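Parahox neighbor (Phaeodactylum tricornutum CCAP 1055/1, PDB 5Z5M) probably catalyses two consecutive steps of urate degradation, hydrolysing 5-hydroxyisourate and decarboxylating the OHCU product to (S)-allantoin, as a fusion of two enzymes in one chain. Local coordinates at residues Cys185-Thr190 against Cys194-Met199; Glu251-Lys256 against Val288-Phe293; His283-Val288 against Phe293-Gly298; Ala55-Val60 against Gln161-Ala166. All blocks are in the same frame, centred on the assembly; numbering follows the deposited sequence.

Contact 1 of 4, residues Cys185-Thr190 against Cys194-Met199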
loop_
_atom_site.group_PDB
_atom_site.type_symbol
_atom_site.label_atom_id
_atom_site.label_comp_id
_atom_site.label_asym_id
_atom_site.label_seq_id
_atom_site.Cartn_x
_atom_site.Cartn_y
_atom_site.Cartn_z
ATOM N N CYS A 185 11.274 13.794 3.492
ATOM C CA CYS A 185 10.588 13.073 2.438
ATOM C C CYS A 185 11.510 12.025 1.830
ATOM O O CYS A 185 12.729 12.183 1.817
ATOM C CB CYS A 185 10.103 14.042 1.362
ATOM S SG CYS A 185 8.982 13.300 0.157
ATOM N N HIS A 186 10.912 10.947 1.347
ATOM C CA HIS A 186 11.627 9.886 0.659
ATOM C C HIS A 186 10.729 9.399 -0.469
ATOM O O HIS A 186 9.518 9.275 -0.286
ATOM C CB HIS A 186 11.975 8.755 1.631
ATOM C CG HIS A 186 12.607 7.562 0.987
ATOM N ND1 HIS A 186 13.877 7.589 0.453
ATOM C CD2 HIS A 186 12.147 6.302 0.803
ATOM C CE1 HIS A 186 14.170 6.397 -0.042
ATOM N NE2 HIS A 186 13.136 5.600 0.158
ATOM N N VAL A 187 11.300 9.156 -1.641
ATOM C CA VAL A 187 10.519 8.604 -2.741
ATOM C C VAL A 187 11.077 7.247 -3.156
ATOM O O VAL A 187 12.270 7.107 -3.442
ATOM C CB VAL A 187 10.503 9.526 -3.965
ATOM C CG1 VAL A 187 9.618 8.916 -5.054
ATOM C CG2 VAL A 187 10.023 10.912 -3.574
ATOM N N LEU A 188 10.208 6.246 -3.169
ATOM C CA LEU A 188 10.593 4.903 -3.582
ATOM C C LEU A 188 9.829 4.450 -4.819
ATOM O O LEU A 188 8.599 4.483 -4.842
ATOM C CB LEU A 188 10.355 3.911 -2.451
ATOM C CG LEU A 188 10.632 2.464 -2.850
ATOM C CD1 LEU A 188 12.101 2.129 -2.673
ATOM C CD2 LEU A 188 9.749 1.521 -2.054
ATOM N N ASP A 189 10.572 4.024 -5.837
ATOM C CA ASP A 189 10.017 3.492 -7.079
ATOM C C ASP A 189 9.713 2.005 -6.883
ATOM O O ASP A 189 10.620 1.177 -6.914
ATOM C CB ASP A 189 11.018 3.721 -8.224
ATOM C CG ASP A 189 10.557 3.163 -9.568
ATOM O OD1 ASP A 189 9.506 2.494 -9.656
ATOM O OD2 ASP A 189 11.293 3.387 -10.553
ATOM N N THR A 190 8.443 1.658 -6.676
ATOM C CA THR A 190 8.102 0.272 -6.366
ATOM C C THR A 190 8.019 -0.603 -7.612
ATOM O O THR A 190 7.922 -1.827 -7.514
ATOM C CB THR A 190 6.762 0.177 -5.600
ATOM O OG1 THR A 190 5.722 0.785 -6.374
ATOM C CG2 THR A 190 6.870 0.887 -4.265
ATOM N N CYS A 194 13.872 0.666 -6.393
ATOM C CA CYS A 194 15.001 1.549 -6.147
ATOM C C CYS A 194 14.514 2.902 -5.654
ATOM O O CYS A 194 13.374 3.280 -5.918
ATOM C CB CYS A 194 15.824 1.726 -7.425
ATOM S SG CYS A 194 14.911 2.496 -8.801
ATOM N N PRO A 195 15.375 3.641 -4.935
ATOM C CA PRO A 195 15.044 5.039 -4.648
ATOM C C PRO A 195 14.836 5.796 -5.952
ATOM O O PRO A 195 15.474 5.463 -6.951
ATOM C CB PRO A 195 16.283 5.557 -3.908
ATOM C CG PRO A 195 16.961 4.339 -3.396
ATOM C CD PRO A 195 16.696 3.267 -4.401
ATOM N N ALA A 196 13.958 6.789 -5.951
ATOM C CA ALA A 196 13.701 7.560 -7.166
ATOM C C ALA A 196 14.568 8.815 -7.203
ATOM O O ALA A 196 14.285 9.792 -6.515
ATOM C CB ALA A 196 12.230 7.923 -7.261
ATOM N N GLU A 197 15.628 8.790 -8.005
ATOM C CA GLU A 197 16.577 9.897 -8.017
ATOM C C GLU A 197 16.200 10.973 -9.036
ATOM O O GLU A 197 15.617 10.675 -10.084
ATOM C CB GLU A 197 17.992 9.387 -8.300
ATOM C CG GLU A 197 18.162 8.729 -9.656
ATOM C CD GLU A 197 19.582 8.267 -9.910
ATOM O OE1 GLU A 197 20.495 9.120 -9.888
ATOM O OE2 GLU A 197 19.785 7.054 -10.136
ATOM N N LYS A 198 16.538 12.219 -8.700
ATOM C CA LYS A 198 16.351 13.381 -9.565
ATOM C C LYS A 198 14.880 13.720 -9.847
ATOM O O LYS A 198 14.567 14.297 -10.887
ATOM C CB LYS A 198 17.103 13.179 -10.890
ATOM C CG LYS A 198 18.585 12.837 -10.721
ATOM C CD LYS A 198 19.309 12.811 -12.075
ATOM C CE LYS A 198 19.779 11.411 -12.448
ATOM N NZ LYS A 198 21.066 11.045 -11.785
ATOM N N MET A 199 13.980 13.385 -8.922
ATOM C CA MET A 199 12.572 13.760 -9.074
ATOM C C MET A 199 12.342 15.152 -8.491
ATOM O O MET A 199 12.742 15.415 -7.358
ATOM C CB MET A 199 11.645 12.742 -8.387
ATOM C CG MET A 199 10.153 13.030 -8.589
ATOM S SD MET A 199 9.026 11.926 -7.703
ATOM C CE MET A 199 9.311 10.366 -8.539
#
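Asp189 and Cys194 form an antiparallel hydrogen-bonded pair beside the non-hydrogen-bonded pair of Leu188 and Pro195, closing a small beta hairpin in the transthyretin-like part of the chain. Asp189 N donates to Cys194 O at 2.9 Å, while the return bond from Cys194 N to Asp189 O is weak at 3.3 Å. One step further from the turn, Ala196 N reaches Val187 O at 3.0 Å in a nearly straight bond, although it approaches from above the carbonyl plane. Pro195 suits its place because a non-hydrogen-bonded position asks for no N-H directed across the hairpin.

Val187 turns CG1 away from its own backbone N (chi1 -178°), and this branch meets Ala196 CB at 3.6 Å. The same methyl is touched by Met199 CE, whose long chain crosses the valine at about a right angle. On the opposite side of the sheet from this valine, Leu188 lays CD1 against Cys194 O and packs on Tyr296 of the third subunit. Asp189 is buried, and its carboxylate is well provided with donors: OD1 accepts from Gly191 N in the turn, and OD2 is bonded by Asn192 ND2 and Tyr252 OH. Its CB rests 3.3 Å from Cys194 O, while OD2 lies 4.1 Å from Cys194 SG.

Contact 2 of 4, residues Glu251-Lys256 against Val288-Phe293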
loop_
_atom_site.group_PDB
_atom_site.type_symbol
_atom_site.label_atom_id
_atom_site.label_comp_id
_atom_site.label_asym_id
_atom_site.label_seq_id
_atom_site.Cartn_x
_atom_site.Cartn_y
_atom_site.Cartn_z
ATOM N N GLU A 251 7.946 13.105 -15.150
ATOM C CA GLU A 251 9.319 13.367 -15.580
ATOM C C GLU A 251 10.267 12.255 -15.141
ATOM O O GLU A 251 11.171 11.886 -15.885
ATOM C CB GLU A 251 9.816 14.705 -15.029
ATOM C CG GLU A 251 8.869 15.858 -15.244
ATOM C CD GLU A 251 9.269 17.098 -14.464
ATOM O OE1 GLU A 251 10.339 17.086 -13.814
ATOM O OE2 GLU A 251 8.498 18.082 -14.496
ATOM N N TYR A 252 10.068 11.732 -13.931
ATOM C CA TYR A 252 10.921 10.659 -13.433
ATOM C C TYR A 252 10.745 9.384 -14.266
ATOM O O TYR A 252 11.727 8.763 -14.676
ATOM C CB TYR A 252 10.644 10.365 -11.944
ATOM C CG TYR A 252 11.287 9.075 -11.483
ATOM C CD1 TYR A 252 12.653 9.009 -11.228
ATOM C CD2 TYR A 252 10.534 7.915 -11.332
ATOM C CE1 TYR A 252 13.247 7.827 -10.831
ATOM C CE2 TYR A 252 11.118 6.730 -10.938
ATOM C CZ TYR A 252 12.475 6.690 -10.688
ATOM O OH TYR A 252 13.064 5.514 -10.292
ATOM N N PHE A 253 9.502 8.987 -14.523
ATOM C CA PHE A 253 9.287 7.772 -15.302
ATOM C C PHE A 253 9.840 7.919 -16.728
ATOM O O PHE A 253 10.370 6.963 -17.296
ATOM C CB PHE A 253 7.803 7.411 -15.323
ATOM C CG PHE A 253 7.276 7.020 -13.978
ATOM C CD1 PHE A 253 7.990 6.143 -13.180
ATOM C CD2 PHE A 253 6.093 7.548 -13.495
ATOM C CE1 PHE A 253 7.527 5.782 -11.930
ATOM C CE2 PHE A 253 5.624 7.192 -12.245
ATOM C CZ PHE A 253 6.345 6.309 -11.463
ATOM N N ALA A 254 9.740 9.120 -17.286
ATOM C CA ALA A 254 10.261 9.374 -18.632
ATOM C C ALA A 254 11.786 9.280 -18.673
ATOM O O ALA A 254 12.361 8.898 -19.693
ATOM C CB ALA A 254 9.801 10.739 -19.135
ATOM N N SER A 255 12.437 9.625 -17.563
ATOM C CA SER A 255 13.893 9.571 -17.491
ATOM C C SER A 255 14.381 8.129 -17.472
ATOM O O SER A 255 15.529 7.849 -17.807
ATOM C CB SER A 255 14.409 10.316 -16.257
ATOM O OG SER A 255 14.138 9.604 -15.058
ATOM N N LYS A 256 13.503 7.214 -17.075
ATOM C CA LYS A 256 13.859 5.803 -16.995
ATOM C C LYS A 256 13.445 5.048 -18.249
ATOM O O LYS A 256 13.818 3.888 -18.442
ATOM C CB LYS A 256 13.207 5.160 -15.765
ATOM C CG LYS A 256 13.716 5.706 -14.444
ATOM C CD LYS A 256 14.546 4.668 -13.718
ATOM C CE LYS A 256 15.503 5.318 -12.743
ATOM N NZ LYS A 256 16.209 4.311 -11.905
ATOM N N VAL A 288 5.735 4.804 -5.132
ATOM C CA VAL A 288 5.082 5.045 -6.419
ATOM C C VAL A 288 5.537 4.129 -7.566
ATOM O O VAL A 288 6.702 3.746 -7.653
ATOM C CB VAL A 288 5.278 6.525 -6.841
ATOM C CG1 VAL A 288 6.766 6.858 -7.025
ATOM C CG2 VAL A 288 4.490 6.851 -8.096
ATOM N N SER A 289 4.583 3.758 -8.418
ATOM C CA SER A 289 4.852 3.136 -9.711
ATOM C C SER A 289 4.030 3.939 -10.722
ATOM O O SER A 289 3.299 4.847 -10.322
ATOM C CB SER A 289 4.478 1.648 -9.707
ATOM O OG SER A 289 3.073 1.456 -9.810
ATOM N N PRO A 290 4.145 3.641 -12.030
ATOM C CA PRO A 290 3.262 4.385 -12.936
ATOM C C PRO A 290 1.771 4.112 -12.705
ATOM O O PRO A 290 0.929 4.849 -13.233
ATOM C CB PRO A 290 3.688 3.890 -14.326
ATOM C CG PRO A 290 5.097 3.481 -14.153
ATOM C CD PRO A 290 5.177 2.891 -12.768
ATOM N N TRP A 291 1.453 3.081 -11.926
ATOM C CA TRP A 291 0.078 2.591 -11.837
ATOM C C TRP A 291 -0.453 2.544 -10.412
ATOM O O TRP A 291 -1.552 2.045 -10.170
ATOM C CB TRP A 291 -0.018 1.197 -12.459
ATOM C CG TRP A 291 0.713 1.089 -13.763
ATOM C CD1 TRP A 291 1.956 0.559 -13.961
ATOM C CD2 TRP A 291 0.255 1.530 -15.051
ATOM N NE1 TRP A 291 2.297 0.639 -15.289
ATOM C CE2 TRP A 291 1.269 1.231 -15.978
ATOM C CE3 TRP A 291 -0.915 2.145 -15.507
ATOM C CZ2 TRP A 291 1.153 1.528 -17.336
ATOM C CZ3 TRP A 291 -1.031 2.437 -16.862
ATOM C CH2 TRP A 291 -0.003 2.131 -17.756
ATOM N N SER A 292 0.319 3.071 -9.470
ATOM C CA SER A 292 -0.078 3.006 -8.066
ATOM C C SER A 292 0.729 3.967 -7.225
ATOM O O SER A 292 1.861 4.304 -7.571
ATOM C CB SER A 292 0.099 1.583 -7.535
ATOM O OG SER A 292 1.481 1.271 -7.430
ATOM N N PHE A 293 0.165 4.414 -6.109
ATOM C CA PHE A 293 0.985 5.118 -5.151
ATOM C C PHE A 293 0.378 5.054 -3.759
ATOM O O PHE A 293 -0.813 4.767 -3.586
ATOM C CB PHE A 293 1.241 6.575 -5.587
ATOM C CG PHE A 293 0.062 7.502 -5.445
ATOM C CD1 PHE A 293 -0.100 8.264 -4.299
ATOM C CD2 PHE A 293 -0.831 7.675 -6.484
ATOM C CE1 PHE A 293 -1.164 9.140 -4.171
ATOM C CE2 PHE A 293 -1.895 8.558 -6.369
ATOM C CZ PHE A 293 -2.066 9.283 -5.209
#
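Phe253 points its ring from the helix onto the turn of the hairpin, where Pro290 CG stands over one face, 3.9 Å from the ring centroid and 5° off the normal, a CH-pi contact. Pro290 CD continues the cover at 3.8 Å from Phe253 CE1. The end of the ring reaches the backbone, Phe253 CZ lying 3.4 Å from Ser289 C, and Val288 CG2 meets the ring at its edge, 3.9 Å from Phe253 CZ. With CG anti to its carbonyl carbon (chi1 -66°), Phe253 projects clear of the helix. An alanine here would remove the ring, and Pro290 and Val288 would probably lose their shared apolar partner, opening a gap between helix and turn.

The next shell fixes the proline. Ser289 OG accepts from Trp291 N at 3.1 Å, an ST turn, and is also bonded to Thr190 O of the second subunit; Ser289 N closes the loop onto Ser292 O at 2.9 Å. The Trp291 ring lies under Pro290 CB, so the proline is held between two aromatic residues. On the helix, Tyr252 receives Phe253 CE1 at its ring edge and Lys256 CG over one face, near the rim. Beyond the turn, Ser292 and Phe293 pair with a strand of the fourth subunit. A short helix packed against a strand end and its hairpin turn fits the transthyretin fold, a beta sandwich with one small helix.

Contact 3 of 4, residues His283-Val288 against Phe293-Gly298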
loop_
_atom_site.group_PDB
_atom_site.type_symbol
_atom_site.label_atom_id
_atom_site.label_comp_id
_atom_site.label_asym_id
_atom_site.label_seq_id
_atom_site.Cartn_x
_atom_site.Cartn_y
_atom_site.Cartn_z
ATOM N N HIS A 283 7.826 12.401 8.787
ATOM C CA HIS A 283 8.379 11.839 7.562
ATOM C C HIS A 283 7.216 11.449 6.652
ATOM O O HIS A 283 6.486 10.514 6.948
ATOM C CB HIS A 283 9.268 10.634 7.868
ATOM C CG HIS A 283 9.871 10.012 6.650
ATOM N ND1 HIS A 283 10.910 10.597 5.955
ATOM C CD2 HIS A 283 9.572 8.870 5.991
ATOM C CE1 HIS A 283 11.230 9.832 4.928
ATOM N NE2 HIS A 283 10.433 8.782 4.921
ATOM N N VAL A 284 7.033 12.180 5.558
ATOM C CA VAL A 284 5.897 11.938 4.675
ATOM C C VAL A 284 6.395 11.566 3.289
ATOM O O VAL A 284 6.584 12.432 2.439
ATOM C CB VAL A 284 4.970 13.173 4.607
ATOM C CG1 VAL A 284 3.754 12.898 3.703
ATOM C CG2 VAL A 284 4.514 13.554 6.003
ATOM N N PRO A 285 6.630 10.263 3.070
ATOM C CA PRO A 285 7.216 9.728 1.843
ATOM C C PRO A 285 6.189 9.409 0.755
ATOM O O PRO A 285 4.981 9.494 0.981
ATOM C CB PRO A 285 7.885 8.444 2.327
ATOM C CG PRO A 285 6.968 7.959 3.398
ATOM C CD PRO A 285 6.375 9.193 4.055
ATOM N N LEU A 286 6.691 9.031 -0.416
ATOM C CA LEU A 286 5.863 8.564 -1.516
ATOM C C LEU A 286 6.361 7.201 -2.007
ATOM O O LEU A 286 7.538 7.046 -2.348
ATOM C CB LEU A 286 5.874 9.581 -2.669
ATOM C CG LEU A 286 5.080 9.206 -3.924
ATOM C CD1 LEU A 286 3.584 9.237 -3.626
ATOM C CD2 LEU A 286 5.426 10.121 -5.094
ATOM N N LEU A 287 5.468 6.215 -2.030
ATOM C CA LEU A 287 5.729 4.934 -2.681
ATOM C C LEU A 287 5.021 4.974 -4.022
ATOM O O LEU A 287 3.817 5.177 -4.053
ATOM C CB LEU A 287 5.219 3.761 -1.837
ATOM C CG LEU A 287 6.004 3.277 -0.612
ATOM C CD1 LEU A 287 6.184 4.370 0.429
ATOM C CD2 LEU A 287 5.308 2.066 0.001
ATOM N N VAL A 288 5.735 4.804 -5.132
ATOM C CA VAL A 288 5.082 5.045 -6.419
ATOM C C VAL A 288 5.537 4.129 -7.566
ATOM O O VAL A 288 6.702 3.746 -7.653
ATOM C CB VAL A 288 5.278 6.525 -6.841
ATOM C CG1 VAL A 288 6.766 6.858 -7.025
ATOM C CG2 VAL A 288 4.490 6.851 -8.096
ATOM N N PHE A 293 0.165 4.414 -6.109
ATOM C CA PHE A 293 0.985 5.118 -5.151
ATOM C C PHE A 293 0.378 5.054 -3.759
ATOM O O PHE A 293 -0.813 4.767 -3.586
ATOM C CB PHE A 293 1.241 6.575 -5.587
ATOM C CG PHE A 293 0.062 7.502 -5.445
ATOM C CD1 PHE A 293 -0.100 8.264 -4.299
ATOM C CD2 PHE A 293 -0.831 7.675 -6.484
ATOM C CE1 PHE A 293 -1.164 9.140 -4.171
ATOM C CE2 PHE A 293 -1.895 8.558 -6.369
ATOM C CZ PHE A 293 -2.066 9.283 -5.209
ATOM N N SER A 294 1.226 5.294 -2.768
ATOM C CA SER A 294 0.787 5.270 -1.382
ATOM C C SER A 294 1.673 6.159 -0.524
ATOM O O SER A 294 2.789 6.520 -0.903
ATOM C CB SER A 294 0.790 3.841 -0.834
ATOM O OG SER A 294 2.085 3.273 -0.893
ATOM N N THR A 295 1.165 6.511 0.646
ATOM C CA THR A 295 1.917 7.308 1.587
ATOM C C THR A 295 1.423 6.980 2.985
ATOM O O THR A 295 0.415 6.281 3.154
ATOM C CB THR A 295 1.766 8.811 1.319
ATOM O OG1 THR A 295 2.577 9.547 2.238
ATOM C CG2 THR A 295 0.320 9.232 1.504
ATOM N N TYR A 296 2.145 7.482 3.977
ATOM C CA TYR A 296 1.786 7.271 5.374
ATOM C C TYR A 296 2.452 8.323 6.251
ATOM O O TYR A 296 3.388 8.997 5.819
ATOM C CB TYR A 296 2.199 5.871 5.829
ATOM C CG TYR A 296 3.679 5.582 5.664
ATOM C CD1 TYR A 296 4.582 5.877 6.680
ATOM C CD2 TYR A 296 4.171 5.001 4.502
ATOM C CE1 TYR A 296 5.931 5.608 6.541
ATOM C CE2 TYR A 296 5.524 4.729 4.355
ATOM C CZ TYR A 296 6.395 5.035 5.378
ATOM O OH TYR A 296 7.739 4.773 5.241
ATOM N N ARG A 297 1.977 8.449 7.486
ATOM C CA ARG A 297 2.602 9.328 8.468
ATOM C C ARG A 297 3.786 8.606 9.119
ATOM O O ARG A 297 3.605 7.740 9.976
ATOM C CB ARG A 297 1.571 9.766 9.520
ATOM C CG ARG A 297 1.976 10.957 10.419
ATOM C CD ARG A 297 2.940 10.558 11.527
ATOM N NE ARG A 297 3.020 11.547 12.600
ATOM C CZ ARG A 297 4.156 11.944 13.171
ATOM N NH1 ARG A 297 4.127 12.843 14.145
ATOM N NH2 ARG A 297 5.319 11.450 12.766
ATOM N N GLY A 298 4.998 8.954 8.702
ATOM C CA GLY A 298 6.186 8.341 9.268
ATOM C C GLY A 298 6.887 9.211 10.294
ATOM O O GLY A 298 6.463 10.330 10.578
#
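Leu287 and Ser294 exchange both backbone bonds of an antiparallel pair, each N to O distance 2.9 Å, and His283 and Gly298 do the same at the far end, where Gly298 N lies 2.8 Å from His283 O. Between them Pro285 has no N-H to give, and the ladder is bridged instead by a side chain: Thr295, its OG1 anti to the backbone N (chi1 -177°), donates to Pro285 O at 2.7 Å, nearly in line with the C=O bond. Gly298 O takes two donors from opposite faces of its plane, His283 N and Arg297 NH2.

This is the C-terminal beta hairpin of the transthyretin fold, ending in the Tyr-Arg-Gly-Ser signature of hydroxyisourate hydrolases; its outer strand, 292-296, pairs with the fourth subunit.

Apolar packing falls on both sides. Pro285 CG sits over the Tyr296 ring, 3.9 Å from its centroid and 26° off the normal, in a CH-pi contact, and Leu287 CD1 comes to the edge of the same ring, 4.0 Å from Tyr296 CE2. Leu287 also packs on Tyr296 of the third subunit. On the other side, Leu286 CD1 touches Phe293 CD1 at 3.9 Å; Phe293 also packs on Ile269 of strand 268-275.

Contact 4 of 4, residues Ala55-Val60 against Gln161-Ala166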
loop_
_atom_site.group_PDB
_atom_site.type_symbol
_atom_site.label_atom_id
_atom_site.label_comp_id
_atom_site.label_asym_id
_atom_site.label_seq_id
_atom_site.Cartn_x
_atom_site.Cartn_y
_atom_site.Cartn_z
ATOM N N ALA A 55 1.932 16.101 30.229
ATOM C CA ALA A 55 1.873 16.193 31.681
ATOM C C ALA A 55 0.464 16.549 32.165
ATOM O O ALA A 55 -0.041 15.957 33.117
ATOM C CB ALA A 55 2.880 17.211 32.178
ATOM N N MET A 56 -0.168 17.520 31.512
ATOM C CA MET A 56 -1.514 17.936 31.897
ATOM C C MET A 56 -2.535 16.865 31.535
ATOM O O MET A 56 -3.468 16.608 32.298
ATOM C CB MET A 56 -1.874 19.272 31.241
ATOM C CG MET A 56 -0.926 20.401 31.646
ATOM S SD MET A 56 -1.349 22.019 30.972
ATOM C CE MET A 56 -2.868 22.347 31.856
ATOM N N LYS A 57 -2.339 16.234 30.380
ATOM C CA LYS A 57 -3.198 15.136 29.942
ATOM C C LYS A 57 -3.170 13.994 30.955
ATOM O O LYS A 57 -4.209 13.415 31.280
ATOM C CB LYS A 57 -2.766 14.628 28.563
ATOM C CG LYS A 57 -3.665 13.545 27.982
ATOM C CD LYS A 57 -3.195 13.126 26.589
ATOM C CE LYS A 57 -4.099 12.054 26.000
ATOM N NZ LYS A 57 -3.711 11.697 24.605
ATOM N N ALA A 58 -1.977 13.675 31.446
ATOM C CA ALA A 58 -1.804 12.607 32.431
ATOM C C ALA A 58 -2.575 12.896 33.716
ATOM O O ALA A 58 -3.213 12.006 34.279
ATOM C CB ALA A 58 -0.331 12.405 32.740
ATOM N N ILE A 59 -2.508 14.144 34.174
ATOM C CA ILE A 59 -3.248 14.574 35.360
ATOM C C ILE A 59 -4.750 14.359 35.175
ATOM O O ILE A 59 -5.432 13.833 36.058
ATOM C CB ILE A 59 -2.966 16.057 35.685
ATOM C CG1 ILE A 59 -1.519 16.210 36.157
ATOM C CG2 ILE A 59 -3.941 16.582 36.751
ATOM C CD1 ILE A 59 -1.088 17.644 36.383
ATOM N N VAL A 60 -5.258 14.740 34.012
ATOM C CA VAL A 60 -6.672 14.535 33.717
ATOM C C VAL A 60 -7.016 13.047 33.670
ATOM O O VAL A 60 -7.982 12.600 34.296
ATOM C CB VAL A 60 -7.075 15.197 32.386
ATOM C CG1 VAL A 60 -8.492 14.787 31.995
ATOM C CG2 VAL A 60 -6.966 16.722 32.498
ATOM N N GLN A 161 -11.535 14.510 22.414
ATOM C CA GLN A 161 -11.786 15.844 21.880
ATOM C C GLN A 161 -11.324 16.955 22.833
ATOM O O GLN A 161 -10.758 17.949 22.381
ATOM C CB GLN A 161 -13.274 16.025 21.544
ATOM C CG GLN A 161 -13.828 15.032 20.504
ATOM C CD GLN A 161 -13.168 15.137 19.131
ATOM O OE1 GLN A 161 -12.955 16.230 18.604
ATOM N NE2 GLN A 161 -12.846 13.992 18.545
ATOM N N VAL A 162 -11.537 16.805 24.143
ATOM C CA VAL A 162 -11.131 17.881 25.048
ATOM C C VAL A 162 -9.603 17.990 25.128
ATOM O O VAL A 162 -9.074 19.086 25.278
ATOM C CB VAL A 162 -11.715 17.728 26.484
ATOM C CG1 VAL A 162 -13.237 17.675 26.441
ATOM C CG2 VAL A 162 -11.148 16.523 27.196
ATOM N N HIS A 163 -8.898 16.870 25.006
ATOM C CA HIS A 163 -7.437 16.913 24.994
ATOM C C HIS A 163 -6.950 17.606 23.736
ATOM O O HIS A 163 -5.941 18.301 23.759
ATOM C CB HIS A 163 -6.827 15.512 25.076
ATOM C CG HIS A 163 -7.018 14.847 26.404
ATOM N ND1 HIS A 163 -6.752 15.479 27.597
ATOM C CD2 HIS A 163 -7.435 13.599 26.722
ATOM C CE1 HIS A 163 -7.005 14.653 28.598
ATOM N NE2 HIS A 163 -7.415 13.502 28.091
ATOM N N LYS A 164 -7.669 17.404 22.633
ATOM C CA LYS A 164 -7.298 18.036 21.376
ATOM C C LYS A 164 -7.506 19.542 21.474
ATOM O O LYS A 164 -6.740 20.314 20.918
ATOM C CB LYS A 164 -8.111 17.459 20.215
ATOM C CG LYS A 164 -7.690 16.065 19.793
ATOM C CD LYS A 164 -8.801 15.368 19.014
ATOM C CE LYS A 164 -9.040 16.027 17.668
ATOM N NZ LYS A 164 -10.003 15.254 16.830
ATOM N N ILE A 165 -8.556 19.947 22.181
ATOM C CA ILE A 165 -8.842 21.361 22.387
ATOM C C ILE A 165 -7.797 21.987 23.310
ATOM O O ILE A 165 -7.360 23.118 23.095
ATOM C CB ILE A 165 -10.263 21.554 22.957
ATOM C CG1 ILE A 165 -11.291 21.233 21.874
ATOM C CG2 ILE A 165 -10.459 22.974 23.465
ATOM C CD1 ILE A 165 -12.689 21.027 22.385
ATOM N N ALA A 166 -7.369 21.230 24.314
ATOM C CA ALA A 166 -6.334 21.687 25.229
ATOM C C ALA A 166 -5.042 21.961 24.464
ATOM O O ALA A 166 -4.373 22.967 24.694
ATOM C CB ALA A 166 -6.100 20.660 26.322
#
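Lys57 on helix 49-61 and His163 on helix 151-173 have the nearest CA atoms of the two segments, 6.8 Å apart. The imidazole bridges the gap between them. Lys57 CG stands over one face of the His163 ring, 3.6 Å from the centroid and 11° off the normal, a CH-pi contact. The lysine chain is extended, CG lying anti to the backbone N (chi1 -176°). It crosses the histidine at about a right angle, and Lys57 CE lies on the same side of the ring, near its rim, 3.7 Å from His163 CD2. The aliphatic part of a lysine suits this border site: methylenes cover the ring while the amine passes on, NZ being 5.4 Å from His163 NE2.

Val60, one turn later, comes from a different direction. Its CB lies in the ring plane at the edge, 3.8 Å from His163 CE1, with CG1 at 3.7 Å from the same atom; Val60 also packs on Val32 of helix 30-38. Both ring nitrogens have partners beyond the two segments, ND1 with Tyr26 OH and NE2 with Asn61 OD1, and these bonds fix the rotation of the imidazole. A leucine in place of His163 would probably leave Tyr26 and Asn61 without their mate and deprive Lys57 of a flat surface to lie on. Helix-to-helix packing of this kind belongs to the all-helical OHCU decarboxylase domain.

How the contacts relate
Contacts 1, 2 and 3 are buried in the transthyretin-like part, whereas contact 4 lies in the helical decarboxylase part, across the chain's centre and only partly buried. Contacts 1 and 3 are hairpins whose strands 182-189 and 281-289 are neighbours in one sheet, joined by His186 O to Leu286 N; both combine a backbone ladder with side-chain packing. Contact 2 uses the same second hairpin as contact 3, sharing Val288 and Phe293, but has no hydrogen bond between its two segments: it sets a helix on the turn by aromatic and apolar packing. It meets contact 1 where Thr190 N probably bonds to Val288 O. Contact 4 also relies on a CH-pi contact, there made by an exposed lysine.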